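Local atomic coordinates of BRIC1 (Synthetic construct, PDB entry 6FF6), a protein that is a computationally designed helical repeat protein with no assigned biological function, made to fold into a novel corrugated architecture. Residues D28-L33 with H62-G67; G93-N98 with N103-L108; Q181-L186 with E235-A240; N189-A194 with N207-T212. One frame throughout, in Å; residues are numbered along the deposited sequence.

Contact 1: D28-L33 with H62-G67; sequences DEADEL and HSIKGG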
loop_
_atom_site.group_PDB
_atom_site.type_symbol
_atom_site.label_atom_id
_atom_site.label_comp_id
_atom_site.label_asym_id
_atom_site.label_seq_id
_atom_site.Cartn_x
_atom_site.Cartn_y
_atom_site.Cartn_z
ATOM N N ASP A 28 9.613 -12.150 10.594
ATOM C CA ASP A 28 10.460 -13.219 11.110
ATOM C C ASP A 28 9.633 -14.192 11.921
ATOM O O ASP A 28 9.740 -15.394 11.699
ATOM C CB ASP A 28 11.635 -12.652 11.911
ATOM C CG ASP A 28 12.636 -11.838 11.091
ATOM O OD1 ASP A 28 12.589 -11.918 9.839
ATOM O OD2 ASP A 28 13.464 -11.122 11.702
ATOM N N GLU A 29 8.752 -13.682 12.799
ATOM C CA GLU A 29 7.859 -14.504 13.619
ATOM C C GLU A 29 6.899 -15.315 12.757
ATOM O O GLU A 29 6.752 -16.529 12.968
ATOM C CB GLU A 29 7.028 -13.621 14.545
ATOM C CG GLU A 29 7.553 -13.495 15.960
ATOM C CD GLU A 29 6.819 -12.444 16.768
ATOM O OE1 GLU A 29 5.586 -12.300 16.586
ATOM O OE2 GLU A 29 7.477 -11.755 17.581
ATOM N N ALA A 30 6.234 -14.642 11.790
ATOM C CA ALA A 30 5.265 -15.267 10.900
ATOM C C ALA A 30 5.867 -16.391 10.080
ATOM O O ALA A 30 5.226 -17.425 9.915
ATOM C CB ALA A 30 4.629 -14.241 10.005
ATOM N N ASP A 31 7.106 -16.215 9.605
ATOM C CA ASP A 31 7.828 -17.235 8.840
ATOM C C ASP A 31 8.016 -18.479 9.677
ATOM O O ASP A 31 7.794 -19.586 9.181
ATOM C CB ASP A 31 9.203 -16.708 8.409
ATOM C CG ASP A 31 9.209 -15.841 7.169
ATOM O OD1 ASP A 31 8.228 -15.926 6.364
ATOM O OD2 ASP A 31 10.201 -15.095 6.976
ATOM N N GLU A 32 8.422 -18.278 10.948
ATOM C CA GLU A 32 8.642 -19.323 11.948
ATOM C C GLU A 32 7.337 -20.041 12.205
ATOM O O GLU A 32 7.317 -21.270 12.191
ATOM C CB GLU A 32 9.176 -18.736 13.268
ATOM C CG GLU A 32 10.622 -18.262 13.239
ATOM C CD GLU A 32 11.117 -17.533 14.484
ATOM O OE1 GLU A 32 10.295 -17.259 15.391
ATOM O OE2 GLU A 32 12.332 -17.227 14.551
ATOM N N LEU A 33 6.237 -19.276 12.400
ATOM C CA LEU A 33 4.911 -19.843 12.649
ATOM C C LEU A 33 4.448 -20.677 11.509
ATOM O O LEU A 33 3.859 -21.725 11.744
ATOM C CB LEU A 33 3.860 -18.775 12.947
ATOM C CG LEU A 33 3.988 -18.077 14.288
ATOM C CD1 LEU A 33 3.141 -16.800 14.338
ATOM C CD2 LEU A 33 3.677 -19.025 15.432
ATOM N N HIS A 62 -3.898 -17.679 14.329
ATOM C CA HIS A 62 -4.428 -16.562 15.094
ATOM C C HIS A 62 -3.357 -15.485 15.317
ATOM O O HIS A 62 -3.653 -14.286 15.136
ATOM C CB HIS A 62 -4.987 -17.073 16.419
ATOM C CG HIS A 62 -5.736 -16.030 17.175
ATOM N ND1 HIS A 62 -5.074 -15.085 17.949
ATOM C CD2 HIS A 62 -7.066 -15.821 17.271
ATOM C CE1 HIS A 62 -6.022 -14.340 18.488
ATOM N NE2 HIS A 62 -7.235 -14.737 18.104
ATOM N N SER A 63 -2.113 -15.909 15.689
ATOM C CA SER A 63 -1.007 -14.975 15.883
ATOM C C SER A 63 -0.707 -14.165 14.609
ATOM O O SER A 63 -0.571 -12.942 14.676
ATOM C CB SER A 63 0.240 -15.701 16.361
ATOM O OG SER A 63 0.014 -16.253 17.647
ATOM N N ILE A 64 -0.639 -14.839 13.459
ATOM C CA ILE A 64 -0.403 -14.184 12.180
ATOM C C ILE A 64 -1.536 -13.184 11.840
ATOM O O ILE A 64 -1.238 -12.082 11.360
ATOM C CB ILE A 64 -0.171 -15.225 11.069
ATOM C CG1 ILE A 64 1.158 -15.972 11.304
ATOM C CG2 ILE A 64 -0.212 -14.567 9.684
ATOM C CD1 ILE A 64 1.307 -17.228 10.570
ATOM N N LYS A 65 -2.811 -13.549 12.108
ATOM C CA LYS A 65 -3.978 -12.690 11.887
ATOM C C LYS A 65 -3.822 -11.352 12.604
ATOM O O LYS A 65 -4.090 -10.313 12.007
ATOM C CB LYS A 65 -5.247 -13.395 12.384
ATOM C CG LYS A 65 -6.553 -12.654 12.115
ATOM C CD LYS A 65 -7.332 -12.359 13.402
ATOM C CE LYS A 65 -7.996 -13.556 14.043
ATOM N NZ LYS A 65 -9.167 -13.164 14.877
ATOM N N GLY A 66 -3.414 -11.395 13.872
ATOM C CA GLY A 66 -3.211 -10.211 14.698
ATOM C C GLY A 66 -2.257 -9.215 14.074
ATOM O O GLY A 66 -2.596 -8.031 13.938
ATOM N N GLY A 67 -1.085 -9.709 13.662
ATOM C CA GLY A 67 -0.069 -8.904 12.995
ATOM C C GLY A 67 -0.550 -8.352 11.668
ATOM O O GLY A 67 -0.356 -7.172 11.373
#

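Contact 2: G93-N98 with N103-L108; sequences GEMQLN and NLFLEL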
loop_
_atom_site.group_PDB
_atom_site.type_symbol
_atom_site.label_atom_id
_atom_site.label_comp_id
_atom_site.label_asym_id
_atom_site.label_seq_id
_atom_site.Cartn_x
_atom_site.Cartn_y
_atom_site.Cartn_z
ATOM N N GLY A 93 -14.780 -30.139 15.562
ATOM C CA GLY A 93 -15.354 -31.386 15.072
ATOM C C GLY A 93 -16.507 -31.230 14.107
ATOM O O GLY A 93 -17.175 -32.217 13.779
ATOM N N GLU A 94 -16.749 -29.993 13.644
ATOM C CA GLU A 94 -17.791 -29.681 12.658
ATOM C C GLU A 94 -17.361 -30.192 11.259
ATOM O O GLU A 94 -18.222 -30.561 10.446
ATOM C CB GLU A 94 -18.077 -28.165 12.609
ATOM C CG GLU A 94 -18.559 -27.545 13.912
ATOM C CD GLU A 94 -18.287 -26.056 14.025
ATOM O OE1 GLU A 94 -17.603 -25.659 14.995
ATOM O OE2 GLU A 94 -18.746 -25.287 13.147
ATOM N N MET A 95 -16.025 -30.199 10.986
ATOM C CA MET A 95 -15.473 -30.680 9.719
ATOM C C MET A 95 -14.922 -32.111 9.815
ATOM O O MET A 95 -14.180 -32.442 10.750
ATOM C CB MET A 95 -14.394 -29.725 9.182
ATOM C CG MET A 95 -14.167 -29.843 7.663
ATOM S SD MET A 95 -12.893 -28.705 7.036
ATOM C CE MET A 95 -13.196 -28.811 5.337
ATOM N N GLN A 96 -15.283 -32.952 8.830
ATOM C CA GLN A 96 -14.753 -34.307 8.726
ATOM C C GLN A 96 -13.431 -34.175 7.974
ATOM O O GLN A 96 -13.441 -33.751 6.825
ATOM C CB GLN A 96 -15.714 -35.235 7.947
ATOM C CG GLN A 96 -15.227 -36.695 7.832
ATOM C CD GLN A 96 -15.635 -37.362 6.531
ATOM O OE1 GLN A 96 -16.783 -37.793 6.355
ATOM N NE2 GLN A 96 -14.696 -37.475 5.593
ATOM N N LEU A 97 -12.306 -34.512 8.616
ATOM C CA LEU A 97 -10.991 -34.458 7.975
ATOM C C LEU A 97 -10.772 -35.654 7.049
ATOM O O LEU A 97 -11.372 -36.718 7.243
ATOM C CB LEU A 97 -9.892 -34.422 9.052
ATOM C CG LEU A 97 -8.848 -33.310 8.934
ATOM C CD1 LEU A 97 -9.455 -31.928 9.211
ATOM C CD2 LEU A 97 -7.693 -33.562 9.884
ATOM N N ASN A 98 -9.917 -35.474 6.045
ATOM C CA ASN A 98 -9.499 -36.500 5.088
ATOM C C ASN A 98 -8.279 -35.956 4.366
ATOM O O ASN A 98 -7.901 -34.808 4.613
ATOM C CB ASN A 98 -10.626 -36.915 4.114
ATOM C CG ASN A 98 -11.174 -35.810 3.246
ATOM O OD1 ASN A 98 -10.442 -34.960 2.725
ATOM N ND2 ASN A 98 -12.488 -35.805 3.061
ATOM N N ASN A 103 -4.864 -31.401 2.263
ATOM C CA ASN A 103 -4.173 -30.773 1.137
ATOM C C ASN A 103 -4.637 -29.344 0.949
ATOM O O ASN A 103 -3.814 -28.479 0.617
ATOM C CB ASN A 103 -4.370 -31.556 -0.147
ATOM C CG ASN A 103 -3.594 -32.836 -0.197
ATOM O OD1 ASN A 103 -2.538 -32.981 0.438
ATOM N ND2 ASN A 103 -4.097 -33.790 -0.970
ATOM N N LEU A 104 -5.945 -29.086 1.178
ATOM C CA LEU A 104 -6.524 -27.746 1.104
ATOM C C LEU A 104 -5.892 -26.855 2.188
ATOM O O LEU A 104 -5.546 -25.707 1.905
ATOM C CB LEU A 104 -8.030 -27.813 1.334
ATOM C CG LEU A 104 -8.906 -27.244 0.271
ATOM C CD1 LEU A 104 -10.321 -27.714 0.478
ATOM C CD2 LEU A 104 -8.854 -25.725 0.265
ATOM N N PHE A 105 -5.712 -27.402 3.413
ATOM C CA PHE A 105 -5.079 -26.733 4.537
ATOM C C PHE A 105 -3.661 -26.380 4.186
ATOM O O PHE A 105 -3.200 -25.293 4.525
ATOM C CB PHE A 105 -5.113 -27.616 5.788
ATOM C CG PHE A 105 -6.393 -27.596 6.590
ATOM C CD1 PHE A 105 -7.063 -26.407 6.837
ATOM C CD2 PHE A 105 -6.907 -28.759 7.140
ATOM C CE1 PHE A 105 -8.228 -26.393 7.612
ATOM C CE2 PHE A 105 -8.087 -28.740 7.897
ATOM C CZ PHE A 105 -8.760 -27.565 8.091
ATOM N N LEU A 106 -2.984 -27.249 3.443
ATOM C CA LEU A 106 -1.607 -26.950 3.036
ATOM C C LEU A 106 -1.574 -25.811 2.044
ATOM O O LEU A 106 -0.742 -24.925 2.154
ATOM C CB LEU A 106 -0.867 -28.200 2.514
ATOM C CG LEU A 106 -0.546 -29.233 3.577
ATOM C CD1 LEU A 106 -0.428 -30.596 2.980
ATOM C CD2 LEU A 106 0.679 -28.827 4.392
ATOM N N GLU A 107 -2.535 -25.782 1.135
ATOM C CA GLU A 107 -2.662 -24.726 0.142
ATOM C C GLU A 107 -3.012 -23.389 0.783
ATOM O O GLU A 107 -2.512 -22.359 0.340
ATOM C CB GLU A 107 -3.674 -25.130 -0.922
ATOM C CG GLU A 107 -3.150 -26.252 -1.808
ATOM C CD GLU A 107 -3.836 -26.415 -3.152
ATOM O OE1 GLU A 107 -5.032 -26.794 -3.178
ATOM O OE2 GLU A 107 -3.165 -26.178 -4.184
ATOM N N LEU A 108 -3.818 -23.399 1.843
ATOM C CA LEU A 108 -4.191 -22.190 2.590
ATOM C C LEU A 108 -2.971 -21.652 3.330
ATOM O O LEU A 108 -2.766 -20.439 3.367
ATOM C CB LEU A 108 -5.331 -22.500 3.586
ATOM C CG LEU A 108 -6.721 -22.784 2.960
ATOM C CD1 LEU A 108 -7.728 -23.110 4.005
ATOM C CD2 LEU A 108 -7.233 -21.575 2.207
#

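Contact 3: Q181-L186 with E235-A240; sequences QETTHL and EYICNA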
loop_
_atom_site.group_PDB
_atom_site.type_symbol
_atom_site.label_atom_id
_atom_site.label_comp_id
_atom_site.label_asym_id
_atom_site.label_seq_id
_atom_site.Cartn_x
_atom_site.Cartn_y
_atom_site.Cartn_z
ATOM N N GLN A 181 20.256 7.443 6.572
ATOM C CA GLN A 181 19.421 7.784 7.708
ATOM C C GLN A 181 20.220 8.525 8.731
ATOM O O GLN A 181 19.784 9.578 9.164
ATOM C CB GLN A 181 18.804 6.528 8.316
ATOM C CG GLN A 181 17.773 6.820 9.389
ATOM C CD GLN A 181 17.383 5.582 10.151
ATOM O OE1 GLN A 181 18.201 4.672 10.379
ATOM N NE2 GLN A 181 16.132 5.543 10.600
ATOM N N GLU A 182 21.398 8.002 9.091
ATOM C CA GLU A 182 22.269 8.614 10.078
ATOM C C GLU A 182 22.728 10.008 9.696
ATOM O O GLU A 182 22.657 10.901 10.538
ATOM C CB GLU A 182 23.448 7.699 10.395
ATOM C CG GLU A 182 23.048 6.470 11.202
ATOM C CD GLU A 182 22.147 6.762 12.387
ATOM O OE1 GLU A 182 20.913 6.595 12.245
ATOM O OE2 GLU A 182 22.670 7.192 13.445
ATOM N N THR A 183 23.163 10.208 8.427
ATOM C CA THR A 183 23.621 11.490 7.907
ATOM C C THR A 183 22.530 12.524 8.033
ATOM O O THR A 183 22.779 13.608 8.553
ATOM C CB THR A 183 24.130 11.361 6.468
ATOM O OG1 THR A 183 25.143 10.370 6.431
ATOM C CG2 THR A 183 24.715 12.661 5.941
ATOM N N THR A 184 21.322 12.191 7.544
ATOM C CA THR A 184 20.141 13.046 7.604
ATOM C C THR A 184 19.713 13.309 9.044
ATOM O O THR A 184 19.348 14.433 9.351
ATOM C CB THR A 184 19.005 12.451 6.805
ATOM O OG1 THR A 184 18.870 11.079 7.132
ATOM C CG2 THR A 184 19.181 12.597 5.328
ATOM N N HIS A 185 19.789 12.297 9.933
ATOM C CA HIS A 185 19.412 12.467 11.338
ATOM C C HIS A 185 20.278 13.488 12.048
ATOM O O HIS A 185 19.751 14.325 12.784
ATOM C CB HIS A 185 19.448 11.155 12.123
ATOM C CG HIS A 185 18.542 11.156 13.327
ATOM N ND1 HIS A 185 17.738 12.253 13.642
ATOM C CD2 HIS A 185 18.273 10.162 14.205
ATOM C CE1 HIS A 185 17.038 11.896 14.708
ATOM N NE2 HIS A 185 17.324 10.648 15.085
ATOM N N LEU A 186 21.605 13.417 11.839
ATOM C CA LEU A 186 22.535 14.358 12.441
ATOM C C LEU A 186 22.270 15.783 11.987
ATOM O O LEU A 186 22.324 16.693 12.814
ATOM C CB LEU A 186 23.974 13.963 12.158
ATOM C CG LEU A 186 24.484 12.766 12.931
ATOM C CD1 LEU A 186 25.806 12.327 12.406
ATOM C CD2 LEU A 186 24.611 13.066 14.413
ATOM N N GLU A 235 31.928 8.971 7.449
ATOM C CA GLU A 235 32.688 9.277 8.645
ATOM C C GLU A 235 33.082 10.760 8.690
ATOM O O GLU A 235 32.999 11.408 9.742
ATOM C CB GLU A 235 33.917 8.369 8.738
ATOM C CG GLU A 235 33.589 6.898 8.967
ATOM C CD GLU A 235 34.709 6.035 9.518
ATOM O OE1 GLU A 235 35.753 6.587 9.942
ATOM O OE2 GLU A 235 34.529 4.796 9.547
ATOM N N TYR A 236 33.491 11.299 7.534
ATOM C CA TYR A 236 33.884 12.694 7.410
ATOM C C TYR A 236 32.706 13.616 7.796
ATOM O O TYR A 236 32.861 14.446 8.697
ATOM C CB TYR A 236 34.406 12.987 5.979
ATOM C CG TYR A 236 34.438 14.457 5.616
ATOM C CD1 TYR A 236 35.464 15.288 6.065
ATOM C CD2 TYR A 236 33.420 15.029 4.859
ATOM C CE1 TYR A 236 35.468 16.654 5.777
ATOM C CE2 TYR A 236 33.409 16.390 4.572
ATOM C CZ TYR A 236 34.438 17.198 5.025
ATOM O OH TYR A 236 34.408 18.538 4.719
ATOM N N ILE A 237 31.531 13.433 7.149
ATOM C CA ILE A 237 30.373 14.283 7.394
ATOM C C ILE A 237 29.794 14.102 8.796
ATOM O O ILE A 237 29.333 15.079 9.380
ATOM C CB ILE A 237 29.295 14.163 6.279
ATOM C CG1 ILE A 237 28.472 15.450 6.177
ATOM C CG2 ILE A 237 28.427 12.918 6.391
ATOM C CD1 ILE A 237 29.272 16.648 5.613
ATOM N N CYS A 238 29.830 12.891 9.340
ATOM C CA CYS A 238 29.310 12.683 10.676
ATOM C C CYS A 238 30.211 13.316 11.726
ATOM O O CYS A 238 29.689 13.886 12.687
ATOM C CB CYS A 238 29.043 11.211 10.944
ATOM S SG CYS A 238 27.694 10.520 9.940
ATOM N N ASN A 239 31.545 13.317 11.505
ATOM C CA ASN A 239 32.447 14.019 12.421
ATOM C C ASN A 239 32.157 15.529 12.337
ATOM O O ASN A 239 32.032 16.174 13.367
ATOM C CB ASN A 239 33.935 13.776 12.082
ATOM C CG ASN A 239 34.503 12.411 12.367
ATOM O OD1 ASN A 239 34.013 11.640 13.202
ATOM N ND2 ASN A 239 35.590 12.104 11.673
ATOM N N ALA A 240 32.049 16.073 11.115
ATOM C CA ALA A 240 31.769 17.476 10.864
ATOM C C ALA A 240 30.427 17.917 11.459
ATOM O O ALA A 240 30.376 19.005 12.026
ATOM C CB ALA A 240 31.806 17.755 9.374
#

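Contact 4: N189-A194 with N207-T212; sequences NLLDEA and NLFLET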
loop_
_atom_site.group_PDB
_atom_site.type_symbol
_atom_site.label_atom_id
_atom_site.label_comp_id
_atom_site.label_asym_id
_atom_site.label_seq_id
_atom_site.Cartn_x
_atom_site.Cartn_y
_atom_site.Cartn_z
ATOM N N ASN A 189 18.839 17.054 13.675
ATOM C CA ASN A 189 18.991 17.541 15.045
ATOM C C ASN A 189 19.520 18.982 15.073
ATOM O O ASN A 189 19.009 19.799 15.842
ATOM C CB ASN A 189 19.867 16.594 15.864
ATOM C CG ASN A 189 19.187 15.301 16.238
ATOM O OD1 ASN A 189 17.952 15.189 16.297
ATOM N ND2 ASN A 189 19.985 14.291 16.517
ATOM N N LEU A 190 20.497 19.295 14.186
ATOM C CA LEU A 190 21.067 20.634 14.005
ATOM C C LEU A 190 19.998 21.577 13.446
ATOM O O LEU A 190 19.897 22.714 13.900
ATOM C CB LEU A 190 22.297 20.601 13.073
ATOM C CG LEU A 190 23.543 19.875 13.610
ATOM C CD1 LEU A 190 24.573 19.676 12.524
ATOM C CD2 LEU A 190 24.177 20.644 14.717
ATOM N N LEU A 191 19.170 21.088 12.511
ATOM C CA LEU A 191 18.075 21.869 11.931
ATOM C C LEU A 191 16.972 22.148 12.962
ATOM O O LEU A 191 16.334 23.201 12.895
ATOM C CB LEU A 191 17.496 21.169 10.690
ATOM C CG LEU A 191 18.435 21.009 9.489
ATOM C CD1 LEU A 191 17.863 20.039 8.493
ATOM C CD2 LEU A 191 18.740 22.333 8.839
ATOM N N ASP A 192 16.766 21.218 13.920
ATOM C CA ASP A 192 15.783 21.368 14.992
ATOM C C ASP A 192 16.232 22.483 15.938
ATOM O O ASP A 192 15.414 23.323 16.329
ATOM C CB ASP A 192 15.585 20.053 15.754
ATOM C CG ASP A 192 14.368 20.072 16.656
ATOM O OD1 ASP A 192 13.240 20.103 16.129
ATOM O OD2 ASP A 192 14.546 20.065 17.889
ATOM N N GLU A 193 17.531 22.519 16.271
ATOM C CA GLU A 193 18.072 23.576 17.119
ATOM C C GLU A 193 18.094 24.919 16.369
ATOM O O GLU A 193 17.822 25.960 16.973
ATOM C CB GLU A 193 19.444 23.176 17.648
ATOM C CG GLU A 193 19.425 22.573 19.046
ATOM C CD GLU A 193 18.660 21.279 19.248
ATOM O OE1 GLU A 193 19.263 20.202 19.047
ATOM O OE2 GLU A 193 17.468 21.341 19.628
ATOM N N ALA A 194 18.329 24.881 15.041
ATOM C CA ALA A 194 18.319 26.072 14.192
ATOM C C ALA A 194 16.922 26.683 14.067
ATOM O O ALA A 194 16.795 27.901 14.181
ATOM C CB ALA A 194 18.863 25.743 12.817
ATOM N N ASN A 207 27.368 26.141 4.586
ATOM C CA ASN A 207 28.200 25.411 3.627
ATOM C C ASN A 207 28.433 23.967 4.051
ATOM O O ASN A 207 28.673 23.114 3.192
ATOM C CB ASN A 207 29.528 26.124 3.413
ATOM C CG ASN A 207 29.394 27.354 2.562
ATOM O OD1 ASN A 207 28.412 27.523 1.820
ATOM N ND2 ASN A 207 30.387 28.229 2.652
ATOM N N LEU A 208 28.382 23.694 5.369
ATOM C CA LEU A 208 28.524 22.332 5.854
ATOM C C LEU A 208 27.245 21.577 5.531
ATOM O O LEU A 208 27.307 20.410 5.143
ATOM C CB LEU A 208 28.858 22.266 7.352
ATOM C CG LEU A 208 29.220 20.848 7.871
ATOM C CD1 LEU A 208 30.375 20.215 7.074
ATOM C CD2 LEU A 208 29.543 20.866 9.335
ATOM N N PHE A 209 26.095 22.268 5.658
ATOM C CA PHE A 209 24.759 21.773 5.329
ATOM C C PHE A 209 24.642 21.488 3.829
ATOM O O PHE A 209 24.088 20.454 3.450
ATOM C CB PHE A 209 23.683 22.747 5.818
ATOM C CG PHE A 209 23.393 22.740 7.306
ATOM C CD1 PHE A 209 23.676 21.621 8.089
ATOM C CD2 PHE A 209 22.783 23.828 7.917
ATOM C CE1 PHE A 209 23.374 21.601 9.464
ATOM C CE2 PHE A 209 22.470 23.803 9.289
ATOM C CZ PHE A 209 22.769 22.689 10.053
ATOM N N LEU A 210 25.216 22.359 2.983
ATOM C CA LEU A 210 25.263 22.172 1.529
ATOM C C LEU A 210 26.144 20.963 1.176
ATOM O O LEU A 210 25.813 20.192 0.273
ATOM C CB LEU A 210 25.778 23.466 0.848
ATOM C CG LEU A 210 26.212 23.435 -0.654
ATOM C CD1 LEU A 210 25.034 23.681 -1.592
ATOM C CD2 LEU A 210 27.292 24.493 -0.934
ATOM N N GLU A 211 27.254 20.798 1.909
ATOM C CA GLU A 211 28.205 19.709 1.722
ATOM C C GLU A 211 27.529 18.405 2.114
ATOM O O GLU A 211 27.632 17.422 1.366
ATOM C CB GLU A 211 29.442 19.970 2.564
ATOM C CG GLU A 211 30.712 19.364 2.003
ATOM C CD GLU A 211 31.948 19.734 2.802
ATOM O OE1 GLU A 211 31.871 19.741 4.053
ATOM O OE2 GLU A 211 32.997 20.014 2.178
ATOM N N THR A 212 26.774 18.424 3.251
ATOM C CA THR A 212 25.950 17.299 3.731
ATOM C C THR A 212 24.965 16.918 2.619
ATOM O O THR A 212 24.896 15.732 2.287
ATOM C CB THR A 212 25.223 17.637 5.056
ATOM O OG1 THR A 212 26.166 18.067 6.027
ATOM C CG2 THR A 212 24.486 16.465 5.635
#

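Contact 1: D28-L33 with H62-G67
No aromatic ring or other flat side chain takes part where Ala30 and Leu33 meet Ser63 and Ile64; the one flat group touched is the peptide of Ala30, whose carbonyl O lies 4.0 Å from Ile64 CD1. The rest is apolar packing between aliphatic carbons, the serine contributing its CB. Leu33 and Ile64 overlap head to tail: Leu33 CD1 rests 3.7 Å from Ile64 CG1, while Ile64 CD1 reaches back to within 3.8 Å of Leu33 CB. With its CG anti to the carbonyl carbon (chi1 -71°), Leu33 also brings CD1 alongside Ser63 CB, at 3.7 Å. The serine thus offers its methylene to the leucine while its OG is bound to the carbonyl O of Arg59, one turn earlier. Ala30 CB approaches Ile64 CG1 more loosely, at 4.1 Å. An alanine in place of Ile64 would remove both CG1 and CD1 and would probably open a gap beside Leu33 CB and Ala30 CB. Away from this pair, Ile64 continues onto Val80 and Met112, and Ala30 onto Leu116, so the buried side of the contact faces helices 74-92 and 99-121, whereas Ser63 marks its exposed margin. The segments 28-33 and 62-67 run antiparallel, their local axes at 155° and 10.0 Å apart, as expected of neighbours in a four-helix bundle of the histidine phosphotransfer (Hpt) type; the sequence from His62 to Gly66 also follows the HxxKG pattern of that family.

Contact 2: G93-N98 with N103-L108
Met95 and Leu97 stand two residues apart on an extended stretch of loop and both send their ends to Phe105, though the backbones stay well separated, with Leu97 CA 10.3 Å from Phe105 CA. Gly93, at a positive phi of 103°, leads the chain out of helix 74-92, and Asn98 starts the next helix as its N-cap, OD1 accepting from the backbone N of Ile101. The loop between these two points joins helix 74-92 to helix 99-121. Leu97 crosses Phe105 at about a right angle and puts CD1 at the ring edge, near its plane, 3.7 Å from CE2; it meets the ring by apolar packing alone. Met95 adds a Met-aromatic contact of oblique geometry: its SD lies 5.5 Å from the centroid of the Phe105 ring, 53° off its normal. The nearest ring atom to that Met95 SD is Phe105 CZ, at 4.4 Å. An extended side chain carries the sulfur that far. Phe105 in turn leaves the helix with CG anti to the carbonyl carbon (chi1 -82°), which projects the ring toward the loop. The ring also packs on Met83 and Met86 of helix 74-92 and on Leu41 of helix 23-42, and Met95 is tied back to Phe89 through the backbone. In the dimer, Met95 touches Leu147 of the second subunit, while Leu104 and Leu108 of helix 99-121 pack on Gln143 and Val136 of its helix 125-146.

Contact 3: Q181-L186 with E235-A240
Methyl packing joins Thr183 to Ile237, whose side chains cross at about a right angle with the two CG2 atoms 3.7 Å apart. With CG2 anti to the backbone N, Thr183 presents its methyl to Ile237. In Ile237 it is CG1 that takes the anti position (chi1 -153°), and CG2, lodged between the backbone N and the carbonyl carbon, becomes the branch that touches. Sulfur packing forms the second group. Leu186 CD1 lies against the thiol of Cys238, 3.6 Å from SG and 3.7 Å from CB, covering the cysteine along its CB-SG bond. The SG also passes Thr183 OG1, but at 4.3 Å this is mere proximity. The polar bonding of Thr183 is made elsewhere: its OG1 is hydrogen-bonded to Gln219 NE2 on helix 203-224 and to the carbonyl O of Ile179, so this buried hydroxyl is satisfied without help from helix 231-247. Segments 181-186 and 235-240 run roughly parallel, their local axes 9.9 Å apart at 20° and Thr183 CA 6.4 Å from Cys238 CA. Around the contact, Met216 packs on Thr183, Phe234 flanks it, and Leu241 extends the surface met by Leu186. The chemistry implies that the C-terminal helix 231-247 packs here probably through burial of apolar groups, with Cys238 serving, across this contact, as an apolar surface.

Contact 4: N189-A194 with N207-T212
Phe209 is approached from two directions by consecutive leucines. Leu191 CD2 lies over one face of the ring, offset toward the rim, 4.0 Å from Phe209 CE2. Leu190 takes the edge instead: its CB is near the ring plane, 3.7 Å from Phe209 CZ, and its CD1 adds a second touch 3.8 Å from CE1. Leu191 and Phe209 lie alongside and point opposite ways. Phe209 has CG anti to the carbonyl carbon (chi1 -76°), which sends the ring across the gap between backbones whose nearest CA atoms, Leu191 and Phe209, are 9.4 Å apart. An alanine in its place would take away the whole ring and would probably leave a gap facing Leu190 and Leu191, with the two leucines losing their shared partner. The helices concerned, 178-196 and 203-224, follow each other as a helical hairpin within a sequence matched to the Hpt family, whose members fold as four-helix bundles. In the next shell, Leu201 of the connecting loop and Leu145 of helix 125-146 also touch Phe209. Leu191 continues onto Ile161 and Ala165 of helix 155-174, and Leu190 onto Met199 and Leu241. Further along helix 203-224, Leu208 O accepts from both the N and OG1 of Thr212, which reach it from opposite faces of its plane. The bond from Thr212 OG1 to Leu208 O is 2.8 Å long and comes from above the carbonyl plane; the same OG1 also lies near Ile237 CD1, and the threonine methyl packs on Thr183 CG2.

How the contacts relate
Contacts 2, 3 and 4 are buried, whereas contact 1 is only partly so, Ser63 being exposed. Contacts 2 and 4 are related in chemistry: each sets a phenylalanine from an NLFLE sequence against aliphatic residues, but contact 2 meets a loop and a sulfur, near the dimer interface, while contact 4 joins two helices. Contacts 1 and 3 pack aliphatic groups and one hydroxyl residue each, between antiparallel and nearly parallel helices respectively, the latter with a cysteine. Contacts 3 and 4 share helix 178-196 and touch, Tyr236 OH lying 2.9 Å from Glu211 OE1 in a probable hydrogen bond; contacts 1 and 2, with centres 20 Å apart, occupy the other side of the chain's centre.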